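Local atomic coordinates of (R)-specific enoyl-CoA hydratase (Pseudomonas aeruginosa, PDB entry 5CPG), a protein that catalyses the reversible, (R)-specific hydration of trans-2-enoyl-CoA to (R)-3-hydroxyacyl-CoA. Residues T80-Q85 with A133-P138. Sequence-based numbering, arbitrary orientation.
Sequences TIYLGQ and AEIMAP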
loop_
_atom_site.group_PDB
_atom_site.type_symbol
_atom_site.label_atom_id
_atom_site.label_comp_id
_atom_site.label_asym_id
_atom_site.label_seq_id
_atom_site.Cartn_x
_atom_site.Cartn_y
_atom_site.Cartn_z
ATOM N N THR A 80 -14.898 6.235 -7.193
ATOM C CA THR A 80 -13.624 6.413 -7.879
ATOM C C THR A 80 -12.968 5.096 -8.277
ATOM O O THR A 80 -13.008 4.132 -7.513
ATOM C CB THR A 80 -12.673 7.178 -6.975
ATOM O OG1 THR A 80 -13.295 8.411 -6.604
ATOM C CG2 THR A 80 -11.343 7.468 -7.650
ATOM N N ILE A 81 -12.379 5.067 -9.470
ATOM C CA ILE A 81 -11.616 3.930 -9.953
ATOM C C ILE A 81 -10.131 4.293 -9.939
ATOM O O ILE A 81 -9.734 5.347 -10.418
ATOM C CB ILE A 81 -12.040 3.505 -11.353
ATOM C CG1 ILE A 81 -13.509 3.067 -11.298
ATOM C CG2 ILE A 81 -11.190 2.354 -11.845
ATOM C CD1 ILE A 81 -14.021 2.567 -12.628
ATOM N N TYR A 82 -9.321 3.441 -9.316
ATOM C CA TYR A 82 -7.877 3.664 -9.202
ATOM C C TYR A 82 -7.192 3.135 -10.398
ATOM O O TYR A 82 -7.300 1.942 -10.694
ATOM C CB TYR A 82 -7.418 3.006 -7.888
ATOM C CG TYR A 82 -6.250 3.612 -7.110
ATOM C CD1 TYR A 82 -5.644 4.797 -7.459
ATOM C CD2 TYR A 82 -5.846 3.007 -5.934
ATOM C CE1 TYR A 82 -4.574 5.330 -6.678
ATOM C CE2 TYR A 82 -4.793 3.529 -5.150
ATOM C CZ TYR A 82 -4.185 4.672 -5.512
ATOM O OH TYR A 82 -3.178 5.110 -4.686
ATOM N N LEU A 83 -6.520 4.013 -11.144
ATOM C CA LEU A 83 -5.829 3.556 -12.342
ATOM C C LEU A 83 -4.337 3.418 -12.116
ATOM O O LEU A 83 -3.730 2.524 -12.675
ATOM C CB LEU A 83 -6.071 4.491 -13.507
ATOM C CG LEU A 83 -7.546 4.621 -13.858
ATOM C CD1 LEU A 83 -7.660 5.655 -14.937
ATOM C CD2 LEU A 83 -8.050 3.287 -14.385
ATOM N N GLY A 84 -3.723 4.332 -11.353
ATOM C CA GLY A 84 -2.287 4.249 -11.141
ATOM C C GLY A 84 -1.848 5.112 -9.968
ATOM O O GLY A 84 -2.568 6.067 -9.576
ATOM N N GLN A 85 -0.662 4.809 -9.448
ATOM C CA GLN A 85 -0.119 5.603 -8.356
ATOM C C GLN A 85 1.379 5.593 -8.426
ATOM O O GLN A 85 2.014 4.519 -8.551
ATOM C CB GLN A 85 -0.600 5.026 -7.007
ATOM C CG GLN A 85 0.035 5.653 -5.779
ATOM C CD GLN A 85 -0.540 7.044 -5.506
ATOM O OE1 GLN A 85 -1.739 7.193 -5.359
ATOM N NE2 GLN A 85 0.332 8.057 -5.426
ATOM N N ALA A 133 -1.484 10.320 -8.321
ATOM C CA ALA A 133 -2.408 9.248 -8.665
ATOM C C ALA A 133 -3.099 9.540 -9.992
ATOM O O ALA A 133 -3.345 10.706 -10.319
ATOM C CB ALA A 133 -3.459 9.101 -7.575
ATOM N N GLU A 134 -3.452 8.498 -10.736
ATOM C CA GLU A 134 -4.336 8.658 -11.878
ATOM C C GLU A 134 -5.593 7.881 -11.500
ATOM O O GLU A 134 -5.515 6.724 -11.063
ATOM C CB GLU A 134 -3.715 8.124 -13.186
ATOM C CG GLU A 134 -4.646 8.330 -14.431
ATOM C CD GLU A 134 -4.146 7.594 -15.713
ATOM O OE1 GLU A 134 -2.993 7.080 -15.744
ATOM O OE2 GLU A 134 -4.911 7.519 -16.700
ATOM N N ILE A 135 -6.732 8.543 -11.595
ATOM C CA ILE A 135 -8.012 7.923 -11.257
ATOM C C ILE A 135 -9.057 8.222 -12.322
ATOM O O ILE A 135 -8.909 9.143 -13.116
ATOM C CB ILE A 135 -8.523 8.433 -9.879
ATOM C CG1 ILE A 135 -8.712 9.953 -9.958
ATOM C CG2 ILE A 135 -7.513 8.003 -8.763
ATOM C CD1 ILE A 135 -9.271 10.616 -8.681
ATOM N N MET A 136 -10.134 7.440 -12.308
ATOM C CA MET A 136 -11.366 7.826 -12.990
ATOM C C MET A 136 -12.342 8.287 -11.932
ATOM O O MET A 136 -12.737 7.524 -11.042
ATOM C CB MET A 136 -11.932 6.650 -13.807
ATOM C CG MET A 136 -13.189 7.040 -14.585
ATOM S SD MET A 136 -13.665 5.705 -15.688
ATOM C CE MET A 136 -12.078 5.365 -16.399
ATOM N N ALA A 137 -12.718 9.562 -11.996
ATOM C CA ALA A 137 -13.578 10.098 -10.958
ATOM C C ALA A 137 -15.003 9.648 -11.224
ATOM O O ALA A 137 -15.330 9.260 -12.352
ATOM C CB ALA A 137 -13.483 11.657 -10.934
ATOM N N PRO A 138 -15.858 9.704 -10.199
ATOM C CA PRO A 138 -17.238 9.232 -10.330
ATOM C C PRO A 138 -18.004 10.124 -11.295
ATOM O O PRO A 138 -17.780 11.328 -11.277
ATOM C CB PRO A 138 -17.808 9.365 -8.909
ATOM C CG PRO A 138 -16.632 9.480 -8.016
ATOM C CD PRO A 138 -15.552 10.140 -8.824
#
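The Tyr-82 ring meets the strand at 133-136 at its edge: Ala-133 CB lies near the ring plane, 4.0 Å from Tyr-82 CE1, as does the Glu-134 carbonyl oxygen. Ile-135 CG2 approaches Tyr-82 CD1 obliquely, and Phe-89 of the second subunit brings its own ring to Tyr-82 with the planes about 30° apart. Gln-85, bent at chi2 (75°), turns its amide back so that OE1 sits in the plane of the phenol and accepts Tyr-82 OH at 2.6 Å; the same oxygen touches Ala-133 CB, while NE2 bonds Thr-118 OG1.

Backbone pairing is antiparallel. Ile-81 and Met-136 form a hydrogen-bonded pair through two bonds, the nearly straight one from Ile-81 N to Met-136 O having a 173° angle at hydrogen. Beyond Tyr-82 the register slips by one at a classic beta bulge: Leu-83 N (2.9 Å) and Gly-84 N (3.0 Å) both reach Glu-134 O, from one face of its carbonyl plane. This bulged ladder joins strands 81-89 and 127-136 of the hotdog sheet, whose central helix 62-73 covers Tyr-82, Gln-85 and Ala-133; at Gly-84 and Gln-85 the sheet continues into the second subunit.

The bulge points Leu-83 toward the partner strand, and its side chain crosses the extended one of Glu-134 obliquely, Leu-83 CD1 lying 3.8 Å from Glu-134 OE2, which is salt-bridged to Arg-113. Thr-80 CG2 packs against Ile-135 CB at 3.7 Å.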